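Local coordinates for Abbfa_003403 (Acinetobacter baumannii, PDB 4ZXH), which probably activates an amino acid, condenses it into a peptide and releases the product as a four-domain nonribosomal peptide synthetase, at residues Val972-Pro977 with Glu981-Phe986; Asp1000-Gly1005 with Leu1009-Leu1014; Phe1022-Ser1027 with Arg1045-Ile1050; Asn1225-Asp1230 with Ser1234-Tyr1239. All coordinates share one frame; numbering follows the deposited sequence.

Contacts 1, 2 and 3 belong to the peptidyl carrier protein, and contact 4 to the thioesterase beside it. Contact 2 is the buried one, two phenylalanine rings of a loop packed on helix 1008-1022 near the phosphopantetheine arm. The other three are partly buried. Contact 1 sets the entry of helix 977-990 against its first turns, with a proline on a cysteine sulfur and one backbone bond, whereas contact 3 joins the ends of helices 1008-1022 and 1037-1046 without a hydrogen bond. Contact 4, like contact 2, is apolar, with a leucine against two rings. Contacts 1, 3 and 4 touch along the boundary between carrier and thioesterase; contact 2 lies about 28 Å from contact 4, centre to centre.

Contact 1: Val972-Pro977 with Glu981-Phe986; sequences VAPRDP and ELCTTF
P974 and C983 form an apolar contact at the start of helix 977-990, the first helix of the carrier domain, where the incoming loop 972-976, with P977 opening the helix, folds back beside the first turns. The evidence is the sulfur: SG of C983 lies 3.8 Å from CB of P974 and 3.9 Å from its CG, so it sits over one face of the pyrrolidine ring. The C983 side chain points toward the loop, and its chi1 of -81° swings SG beside the backbone N, anti to the carbonyl carbon. Nearer the start of the helix, the segments are tied by a backbone bond of the helix itself, from E981 N to P977 O at 3.1 Å with an N-H...O angle of 162°. CB of E981 also passes 3.6 Å from P977 O. One turn on, E981 O accepts both T985 N (3.1 Å) and T985 OG1 (2.8 Å), which approach from opposite faces of its carbonyl plane. D976 occupies the N-cap, its OD1 accepting from E979 N, while R975 NH1 reaches N1225 OD1 in the thioesterase. M1081 of the thioesterase touches both P974 and C983. The chemistry is thus divided: polar bonds define where the helix begins, while the proline-sulfur contact adds no directional bond and depends on shape, close to the surface that meets the thioesterase.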
# COMPACT_ATOMS: atom_id res chain seq x y z
N VAL A 972 -17.04 19.85 -1.19
CA VAL A 972 -16.39 21.06 -1.66
C VAL A 972 -16.65 21.23 -3.14
O VAL A 972 -16.37 20.32 -3.92
CB VAL A 972 -14.89 21.02 -1.39
CG1 VAL A 972 -14.17 22.15 -2.13
CG2 VAL A 972 -14.65 21.08 0.11
N ALA A 973 -17.22 22.37 -3.51
CA ALA A 973 -17.56 22.67 -4.90
C ALA A 973 -16.29 22.89 -5.72
O ALA A 973 -15.30 23.34 -5.18
CB ALA A 973 -18.46 23.88 -4.97
N PRO A 974 -16.32 22.57 -7.03
CA PRO A 974 -15.18 22.78 -7.94
C PRO A 974 -14.76 24.24 -7.98
O PRO A 974 -15.62 25.09 -7.82
CB PRO A 974 -15.74 22.33 -9.29
CG PRO A 974 -17.21 22.44 -9.14
CD PRO A 974 -17.48 22.02 -7.74
N ARG A 975 -13.49 24.54 -8.19
CA ARG A 975 -13.01 25.92 -7.97
C ARG A 975 -12.48 26.63 -9.22
O ARG A 975 -12.37 27.86 -9.24
CB ARG A 975 -11.94 25.91 -6.87
CG ARG A 975 -12.45 25.34 -5.52
CD ARG A 975 -11.32 24.87 -4.59
NE ARG A 975 -10.59 23.74 -5.16
CZ ARG A 975 -9.49 23.22 -4.63
NH1 ARG A 975 -9.00 23.74 -3.50
NH2 ARG A 975 -8.88 22.19 -5.21
N ASP A 976 -12.18 25.88 -10.27
CA ASP A 976 -11.70 26.51 -11.50
C ASP A 976 -12.28 25.75 -12.70
O ASP A 976 -13.00 24.77 -12.51
CB ASP A 976 -10.16 26.57 -11.49
CG ASP A 976 -9.50 25.19 -11.54
OD1 ASP A 976 -10.22 24.17 -11.53
OD2 ASP A 976 -8.25 25.14 -11.59
N PRO A 977 -11.99 26.20 -13.95
CA PRO A 977 -12.55 25.47 -15.10
C PRO A 977 -12.20 23.96 -15.17
O PRO A 977 -13.01 23.17 -15.64
CB PRO A 977 -11.95 26.22 -16.29
CG PRO A 977 -11.85 27.64 -15.81
CD PRO A 977 -11.47 27.53 -14.34
N GLU A 981 -15.14 20.99 -15.23
CA GLU A 981 -15.26 19.97 -16.27
C GLU A 981 -15.20 18.54 -15.72
O GLU A 981 -15.92 17.66 -16.18
CB GLU A 981 -14.18 20.16 -17.33
CG GLU A 981 -14.24 19.12 -18.44
CD GLU A 981 -14.89 19.62 -19.72
OE1 GLU A 981 -14.66 20.80 -20.10
OE2 GLU A 981 -15.63 18.83 -20.36
N LEU A 982 -14.34 18.29 -14.74
CA LEU A 982 -14.27 16.95 -14.16
C LEU A 982 -15.52 16.63 -13.33
O LEU A 982 -16.01 15.51 -13.37
CB LEU A 982 -13.02 16.79 -13.29
CG LEU A 982 -11.69 16.91 -14.05
CD1 LEU A 982 -10.48 16.99 -13.09
CD2 LEU A 982 -11.56 15.76 -15.05
N CYS A 983 -16.03 17.61 -12.59
CA CYS A 983 -17.22 17.35 -11.79
C CYS A 983 -18.39 17.00 -12.67
O CYS A 983 -19.02 15.96 -12.49
CB CYS A 983 -17.58 18.54 -10.90
SG CYS A 983 -16.63 18.63 -9.40
N THR A 984 -18.67 17.86 -13.64
CA THR A 984 -19.71 17.56 -14.62
C THR A 984 -19.51 16.18 -15.28
O THR A 984 -20.46 15.45 -15.50
CB THR A 984 -19.77 18.63 -15.69
OG1 THR A 984 -20.19 19.84 -15.07
CG2 THR A 984 -20.78 18.27 -16.71
N THR A 985 -18.26 15.81 -15.54
CA THR A 985 -18.03 14.53 -16.18
C THR A 985 -18.28 13.38 -15.20
O THR A 985 -18.98 12.41 -15.54
CB THR A 985 -16.63 14.43 -16.77
OG1 THR A 985 -16.49 15.43 -17.79
CG2 THR A 985 -16.49 13.14 -17.45
N PHE A 986 -17.76 13.49 -13.99
CA PHE A 986 -18.10 12.50 -12.95
C PHE A 986 -19.61 12.36 -12.77
O PHE A 986 -20.10 11.22 -12.71
CB PHE A 986 -17.50 12.87 -11.61
CG PHE A 986 -16.08 12.42 -11.44
CD1 PHE A 986 -15.19 12.48 -12.51
CD2 PHE A 986 -15.63 11.98 -10.19
CE1 PHE A 986 -13.85 12.10 -12.35
CE2 PHE A 986 -14.31 11.60 -10.02
CZ PHE A 986 -13.41 11.66 -11.09

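Contact 2: Asp1000-Gly1005 with Leu1009-Leu1014; sequences DFFELG and LLAVKL
F1001 reaches helix 1008-1022 because its CG lies opposite the backbone N (chi1 176°), and F1002 turns the other way, its CG beside the backbone N (chi1 -64°), to bring its ring tip to the same helix. G1005 opens the Gly-Gly-His-Ser signature of carrier proteins, and L1009 follows directly after its serine, which bears the phosphopantetheine in this family; the F1002 side chain is about 5 Å from the bound cofactor. Of the two rings, F1001 makes the broader contact. Its CZ meets L1010 CB at 3.9 Å and A1011 N at 4.0 Å, both near the plane of the ring, at its edge. The L1014 side chain runs opposite to that of F1001, and its CD2 lies 3.5 Å from CE1 of F1001, obliquely to the ring. F1002 adds CZ against A1011 CB at 4.0 Å, and F1001 CD2 stands 3.6 Å above the centre of the F1002 ring. F986 of helix 977-990 meets the F1001 ring edge-to-face, which extends the buried cluster to the first helix. D1000 OD1 accepts from F1002 N at 2.8 Å, an Asx turn, and from E1003 N at 3.2 Å, which extends it to an Asx motif.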
# COMPACT_ATOMS: atom_id res chain seq x y z
N ASP A 1000 -14.60 10.18 -4.32
CA ASP A 1000 -13.82 9.21 -5.06
C ASP A 1000 -14.68 8.52 -6.13
O ASP A 1000 -15.81 8.07 -5.88
CB ASP A 1000 -13.20 8.20 -4.09
CG ASP A 1000 -12.31 7.18 -4.78
OD1 ASP A 1000 -12.84 6.35 -5.56
OD2 ASP A 1000 -11.09 7.22 -4.53
N PHE A 1001 -14.12 8.43 -7.32
CA PHE A 1001 -14.84 7.92 -8.47
C PHE A 1001 -15.40 6.53 -8.21
O PHE A 1001 -16.54 6.25 -8.53
CB PHE A 1001 -13.92 7.93 -9.68
CG PHE A 1001 -14.52 7.34 -10.90
CD1 PHE A 1001 -15.38 8.09 -11.70
CD2 PHE A 1001 -14.19 6.05 -11.29
CE1 PHE A 1001 -15.94 7.56 -12.86
CE2 PHE A 1001 -14.73 5.50 -12.46
CZ PHE A 1001 -15.60 6.25 -13.24
N PHE A 1002 -14.60 5.67 -7.60
CA PHE A 1002 -14.99 4.28 -7.44
C PHE A 1002 -15.88 4.10 -6.20
O PHE A 1002 -16.77 3.25 -6.19
CB PHE A 1002 -13.75 3.38 -7.38
CG PHE A 1002 -12.95 3.38 -8.65
CD1 PHE A 1002 -13.27 2.51 -9.69
CD2 PHE A 1002 -11.89 4.26 -8.82
CE1 PHE A 1002 -12.55 2.51 -10.89
CE2 PHE A 1002 -11.15 4.27 -10.02
CZ PHE A 1002 -11.49 3.40 -11.05
N GLU A 1003 -15.66 4.90 -5.17
CA GLU A 1003 -16.56 4.91 -4.02
C GLU A 1003 -17.95 5.40 -4.39
O GLU A 1003 -18.94 4.93 -3.85
CB GLU A 1003 -16.00 5.76 -2.89
CG GLU A 1003 -14.80 5.14 -2.21
CD GLU A 1003 -14.14 6.06 -1.20
OE1 GLU A 1003 -14.64 7.19 -1.00
OE2 GLU A 1003 -13.12 5.65 -0.61
N LEU A 1004 -18.02 6.35 -5.32
CA LEU A 1004 -19.30 6.86 -5.78
C LEU A 1004 -20.10 5.86 -6.63
O LEU A 1004 -21.22 6.15 -7.03
CB LEU A 1004 -19.10 8.13 -6.58
CG LEU A 1004 -18.74 9.40 -5.82
CD1 LEU A 1004 -18.53 10.50 -6.82
CD2 LEU A 1004 -19.82 9.79 -4.80
N GLY A 1005 -19.52 4.70 -6.91
CA GLY A 1005 -20.21 3.67 -7.68
C GLY A 1005 -19.57 3.37 -9.02
O GLY A 1005 -20.10 2.60 -9.82
N LEU A 1009 -15.01 -0.79 -16.25
CA LEU A 1009 -15.47 -0.37 -17.59
C LEU A 1009 -15.76 1.14 -17.63
O LEU A 1009 -15.33 1.83 -18.56
CB LEU A 1009 -16.70 -1.16 -18.03
CG LEU A 1009 -17.28 -0.81 -19.41
CD1 LEU A 1009 -16.16 -0.70 -20.44
CD2 LEU A 1009 -18.33 -1.82 -19.87
N LEU A 1010 -16.48 1.66 -16.64
CA LEU A 1010 -16.75 3.11 -16.58
C LEU A 1010 -15.49 3.95 -16.64
O LEU A 1010 -15.45 4.97 -17.33
CB LEU A 1010 -17.51 3.49 -15.30
CG LEU A 1010 -19.02 3.29 -15.29
CD1 LEU A 1010 -19.62 4.16 -14.21
CD2 LEU A 1010 -19.60 3.62 -16.62
N ALA A 1011 -14.45 3.54 -15.91
CA ALA A 1011 -13.17 4.23 -15.93
C ALA A 1011 -12.58 4.32 -17.34
O ALA A 1011 -11.97 5.32 -17.69
CB ALA A 1011 -12.19 3.55 -15.02
N VAL A 1012 -12.77 3.27 -18.15
CA VAL A 1012 -12.29 3.32 -19.53
C VAL A 1012 -13.09 4.35 -20.32
O VAL A 1012 -12.52 5.12 -21.08
CB VAL A 1012 -12.39 1.95 -20.22
CG1 VAL A 1012 -12.28 2.13 -21.71
CG2 VAL A 1012 -11.31 1.00 -19.71
N LYS A 1013 -14.40 4.38 -20.10
CA LYS A 1013 -15.25 5.35 -20.78
C LYS A 1013 -14.88 6.76 -20.36
O LYS A 1013 -14.74 7.65 -21.19
CB LYS A 1013 -16.73 5.08 -20.50
CG LYS A 1013 -17.24 3.75 -21.08
CD LYS A 1013 -18.74 3.59 -20.84
CE LYS A 1013 -19.22 2.14 -21.03
NZ LYS A 1013 -19.21 1.67 -22.43
N LEU A 1014 -14.72 6.96 -19.05
CA LEU A 1014 -14.37 8.26 -18.51
C LEU A 1014 -13.09 8.82 -19.14
O LEU A 1014 -13.06 9.94 -19.64
CB LEU A 1014 -14.21 8.17 -17.00
CG LEU A 1014 -13.65 9.42 -16.32
CD1 LEU A 1014 -14.49 10.59 -16.69
CD2 LEU A 1014 -13.66 9.29 -14.83

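Contact 3: Phe1022-Ser1027 with Arg1045-Ile1050; sequences FGTELS and RENKEI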
# COMPACT_ATOMS: atom_id res chain seq x y z
N PHE A 1022 -9.93 17.47 -23.25
CA PHE A 1022 -8.76 18.24 -22.82
C PHE A 1022 -7.66 18.28 -23.88
O PHE A 1022 -6.78 19.15 -23.83
CB PHE A 1022 -8.21 17.68 -21.49
CG PHE A 1022 -9.02 18.08 -20.29
CD1 PHE A 1022 -9.26 19.41 -20.00
CD2 PHE A 1022 -9.54 17.13 -19.43
CE1 PHE A 1022 -10.02 19.79 -18.91
CE2 PHE A 1022 -10.29 17.50 -18.33
CZ PHE A 1022 -10.53 18.83 -18.08
N GLY A 1023 -7.70 17.35 -24.83
CA GLY A 1023 -6.74 17.32 -25.92
C GLY A 1023 -5.44 16.58 -25.64
O GLY A 1023 -4.51 16.62 -26.45
N THR A 1024 -5.38 15.91 -24.49
CA THR A 1024 -4.19 15.14 -24.10
C THR A 1024 -4.48 13.67 -23.83
O THR A 1024 -5.63 13.25 -23.72
CB THR A 1024 -3.53 15.71 -22.83
OG1 THR A 1024 -4.52 15.85 -21.79
CG2 THR A 1024 -2.90 17.06 -23.14
N GLU A 1025 -3.40 12.89 -23.72
CA GLU A 1025 -3.50 11.48 -23.41
C GLU A 1025 -3.47 11.29 -21.88
O GLU A 1025 -2.54 11.73 -21.21
CB GLU A 1025 -2.37 10.70 -24.09
N LEU A 1026 -4.52 10.66 -21.36
CA LEU A 1026 -4.57 10.21 -19.98
C LEU A 1026 -4.72 8.70 -19.96
O LEU A 1026 -5.19 8.12 -20.94
CB LEU A 1026 -5.74 10.83 -19.23
CG LEU A 1026 -5.94 12.31 -19.48
CD1 LEU A 1026 -7.15 12.79 -18.68
CD2 LEU A 1026 -4.66 13.08 -19.13
N SER A 1027 -4.36 8.07 -18.85
CA SER A 1027 -4.47 6.62 -18.77
C SER A 1027 -5.46 6.23 -17.69
O SER A 1027 -5.75 7.03 -16.81
CB SER A 1027 -3.10 6.00 -18.50
OG SER A 1027 -2.36 6.74 -17.55
N ARG A 1045 -3.69 19.94 -14.37
CA ARG A 1045 -3.28 21.34 -14.23
C ARG A 1045 -1.79 21.54 -14.49
O ARG A 1045 -1.37 22.61 -14.97
CB ARG A 1045 -3.65 21.84 -12.83
CG ARG A 1045 -3.49 23.32 -12.63
CD ARG A 1045 -4.09 23.77 -11.30
NE ARG A 1045 -5.54 23.59 -11.27
CZ ARG A 1045 -6.18 22.71 -10.49
NH1 ARG A 1045 -5.50 21.94 -9.65
NH2 ARG A 1045 -7.50 22.62 -10.54
N GLU A 1046 -1.00 20.51 -14.16
CA GLU A 1046 0.45 20.52 -14.35
C GLU A 1046 0.84 20.68 -15.81
O GLU A 1046 1.87 21.27 -16.12
CB GLU A 1046 1.09 19.23 -13.82
CG GLU A 1046 1.31 19.17 -12.32
CD GLU A 1046 1.80 17.80 -11.85
OE1 GLU A 1046 2.05 16.91 -12.70
OE2 GLU A 1046 1.91 17.60 -10.61
N ASN A 1047 0.02 20.13 -16.70
CA ASN A 1047 0.26 20.20 -18.13
C ASN A 1047 -0.20 21.53 -18.72
O ASN A 1047 -1.37 21.69 -19.05
CB ASN A 1047 -0.45 19.06 -18.85
CG ASN A 1047 -0.16 19.02 -20.33
OD1 ASN A 1047 0.42 19.95 -20.91
ND2 ASN A 1047 -0.58 17.94 -20.98
N LYS A 1048 0.72 22.47 -18.88
CA LYS A 1048 0.36 23.81 -19.35
C LYS A 1048 -0.09 23.82 -20.82
O LYS A 1048 -0.55 24.85 -21.32
CB LYS A 1048 1.52 24.78 -19.16
N GLU A 1049 0.03 22.69 -21.51
CA GLU A 1049 -0.31 22.63 -22.92
C GLU A 1049 -1.73 22.09 -23.20
O GLU A 1049 -2.07 21.84 -24.35
CB GLU A 1049 0.74 21.80 -23.67
N ILE A 1050 -2.55 21.91 -22.17
CA ILE A 1050 -3.94 21.49 -22.39
C ILE A 1050 -4.79 22.63 -22.97
O ILE A 1050 -4.62 23.80 -22.62
CB ILE A 1050 -4.61 20.97 -21.09
CG1 ILE A 1050 -4.56 22.03 -19.99
CG2 ILE A 1050 -3.96 19.67 -20.63
CD1 ILE A 1050 -5.91 22.60 -19.62
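N1047 and I1050, the ends of a turn just past helix 1037-1046 that includes an Asx turn, both meet T1024. OD1 of N1047 accepts from E1049 N at 2.8 Å, with an N-H...O angle of 150° and the donor standing above the carbonyl plane. N1047 to I1050 also form a type I beta turn, although its closing bond from I1050 N to N1047 O is weak. With OD1 so engaged, the other end of the amide faces T1024: ND2 lies 3.3 Å from the methyl CG2, a packing approach and no hydrogen bond. The N1047 and T1024 side chains reach toward each other. The same T1024 methyl touches CG2 of I1050 at 3.8 Å, the two side chains meeting at a slant. T1024 has OG1 between its backbone N and carbonyl carbon (chi1 52°), which sets CG2 beside the backbone N and near both partners. CB of I1050 also lies 3.9 Å from the carbonyl O of F1022. The contact joins the last turn of helix 1008-1022, ended by G1023 with positive phi, to the exit of helix 1037-1046. F1022 packs on E981 and L982 of helix 977-990, S1027 caps helix 1028-1033 through L1030 N, and R1045 forms salt bridges with D976 and with D1230 of the thioesterase. Beyond I1050 the chain leads to strand 1055-1057, at one edge of the thioesterase sheet.

Contact 4: Asn1225-Asp1230 with Ser1234-Tyr1239; sequences NVLPLD and SDFRLY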
# COMPACT_ATOMS: atom_id res chain seq x y z
N ASN A 1225 -10.94 28.71 -0.03
CA ASN A 1225 -11.17 27.58 -0.94
C ASN A 1225 -12.05 27.89 -2.15
O ASN A 1225 -12.79 27.02 -2.60
CB ASN A 1225 -11.80 26.43 -0.15
CG ASN A 1225 -11.18 25.08 -0.46
OD1 ASN A 1225 -10.17 24.97 -1.17
ND2 ASN A 1225 -11.77 24.04 0.12
N VAL A 1226 -11.99 29.11 -2.68
CA VAL A 1226 -12.64 29.42 -3.95
C VAL A 1226 -11.66 29.48 -5.15
O VAL A 1226 -12.07 29.76 -6.30
CB VAL A 1226 -13.42 30.75 -3.87
CG1 VAL A 1226 -14.41 30.69 -2.73
CG2 VAL A 1226 -12.48 31.91 -3.71
N LEU A 1227 -10.38 29.23 -4.87
CA LEU A 1227 -9.37 28.91 -5.88
C LEU A 1227 -8.50 27.75 -5.39
O LEU A 1227 -8.32 27.58 -4.19
CB LEU A 1227 -8.48 30.12 -6.20
CG LEU A 1227 -9.14 31.21 -7.03
CD1 LEU A 1227 -8.16 32.36 -7.27
CD2 LEU A 1227 -9.63 30.61 -8.34
N PRO A 1228 -7.95 26.94 -6.31
CA PRO A 1228 -7.09 25.82 -5.91
C PRO A 1228 -5.78 26.29 -5.29
O PRO A 1228 -5.26 27.34 -5.65
CB PRO A 1228 -6.82 25.09 -7.24
CG PRO A 1228 -7.95 25.47 -8.13
CD PRO A 1228 -8.30 26.89 -7.74
N LEU A 1229 -5.24 25.49 -4.37
CA LEU A 1229 -4.00 25.88 -3.71
C LEU A 1229 -2.84 25.97 -4.70
O LEU A 1229 -1.97 26.80 -4.53
CB LEU A 1229 -3.66 24.92 -2.58
CG LEU A 1229 -4.16 25.39 -1.21
CD1 LEU A 1229 -5.66 25.75 -1.24
CD2 LEU A 1229 -3.88 24.34 -0.15
N ASP A 1230 -2.86 25.15 -5.75
CA ASP A 1230 -1.79 25.19 -6.74
C ASP A 1230 -2.00 26.22 -7.87
O ASP A 1230 -1.27 26.20 -8.87
CB ASP A 1230 -1.56 23.80 -7.36
CG ASP A 1230 -2.85 23.12 -7.78
OD1 ASP A 1230 -3.90 23.36 -7.14
OD2 ASP A 1230 -2.82 22.33 -8.76
N SER A 1234 -0.01 33.84 -12.34
CA SER A 1234 -0.37 34.04 -13.73
C SER A 1234 -1.80 33.54 -13.97
O SER A 1234 -2.59 34.19 -14.66
CB SER A 1234 0.61 33.34 -14.66
OG SER A 1234 0.26 31.99 -14.81
N ASP A 1235 -2.13 32.40 -13.37
CA ASP A 1235 -3.49 31.88 -13.39
C ASP A 1235 -4.45 32.96 -12.90
O ASP A 1235 -5.52 33.19 -13.48
CB ASP A 1235 -3.63 30.61 -12.52
CG ASP A 1235 -2.91 29.38 -13.11
OD1 ASP A 1235 -2.84 29.26 -14.35
OD2 ASP A 1235 -2.43 28.53 -12.32
N PHE A 1236 -4.07 33.63 -11.82
CA PHE A 1236 -4.93 34.65 -11.24
C PHE A 1236 -5.12 35.82 -12.23
O PHE A 1236 -6.22 36.36 -12.35
CB PHE A 1236 -4.37 35.12 -9.89
CG PHE A 1236 -5.23 36.15 -9.20
CD1 PHE A 1236 -6.33 35.76 -8.44
CD2 PHE A 1236 -4.91 37.50 -9.28
CE1 PHE A 1236 -7.12 36.72 -7.80
CE2 PHE A 1236 -5.68 38.46 -8.64
CZ PHE A 1236 -6.80 38.07 -7.90
N ARG A 1237 -4.07 36.18 -12.98
CA ARG A 1237 -4.20 37.22 -14.00
C ARG A 1237 -5.23 36.88 -15.08
O ARG A 1237 -5.99 37.75 -15.50
CB ARG A 1237 -2.85 37.50 -14.66
CG ARG A 1237 -2.01 38.52 -13.93
CD ARG A 1237 -1.19 39.34 -14.91
NE ARG A 1237 -0.47 40.41 -14.24
CZ ARG A 1237 -0.93 41.65 -14.09
NH1 ARG A 1237 -2.13 41.97 -14.56
NH2 ARG A 1237 -0.20 42.57 -13.46
N LEU A 1238 -5.25 35.62 -15.54
CA LEU A 1238 -6.23 35.22 -16.54
C LEU A 1238 -7.64 35.53 -16.03
O LEU A 1238 -8.48 36.04 -16.77
CB LEU A 1238 -6.12 33.73 -16.88
CG LEU A 1238 -4.82 33.27 -17.55
CD1 LEU A 1238 -4.89 31.82 -17.96
CD2 LEU A 1238 -4.55 34.14 -18.75
N TYR A 1239 -7.89 35.23 -14.76
CA TYR A 1239 -9.24 35.33 -14.22
C TYR A 1239 -9.60 36.78 -13.97
O TYR A 1239 -10.74 37.19 -14.17
CB TYR A 1239 -9.39 34.52 -12.93
CG TYR A 1239 -9.04 33.06 -13.09
CD1 TYR A 1239 -9.12 32.43 -14.33
CD2 TYR A 1239 -8.61 32.30 -11.99
CE1 TYR A 1239 -8.78 31.09 -14.48
CE2 TYR A 1239 -8.27 30.96 -12.13
CZ TYR A 1239 -8.36 30.36 -13.39
OH TYR A 1239 -8.02 29.03 -13.54
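The extended backbone around L1227 runs past the first turns of helix 1233-1251 at some distance, with CA of L1227 9.0 Å from CA of F1236 and CA of D1230 9.6 Å from CA of D1235, so the segments meet through side chains and no hydrogen bond crosses between them. L1227 carries the contact. Its chi1 of -74° puts CG beside the backbone N, and the branch then divides its methyls between two rings. CD1 approaches CD1 of F1236 at 4.0 Å, at the edge of the ring and near its plane, with the two side chains crossing at about a right angle. CD2 lies 4.0 Å from CE2 of Y1239 and 4.1 Å from its CD2; here leucine and tyrosine lie alongside each other, pointing opposite ways, and the methyl meets the ring obliquely. These segments belong to the helical insertion between strands 1157-1163 and 1262-1267 of the alpha/beta-hydrolase fold, a position consistent with the lid of thioesterase domains. Helix 1210-1223 ends in a Schellman motif with N1225, at positive phi, as its C-prime residue, and L1218 of that helix also touches L1227. F1236 also touches V1217 and meets the ring of F1186, whose plane is inclined at about 65° to its own. The Y1239 ring has D1235 O 3.4 Å above one face, over its centre, and the Y1239 side chain touches P977 of the carrier domain. P1228, the residue after L1227, packs against D976, E979 and R1045 of the carrier domain.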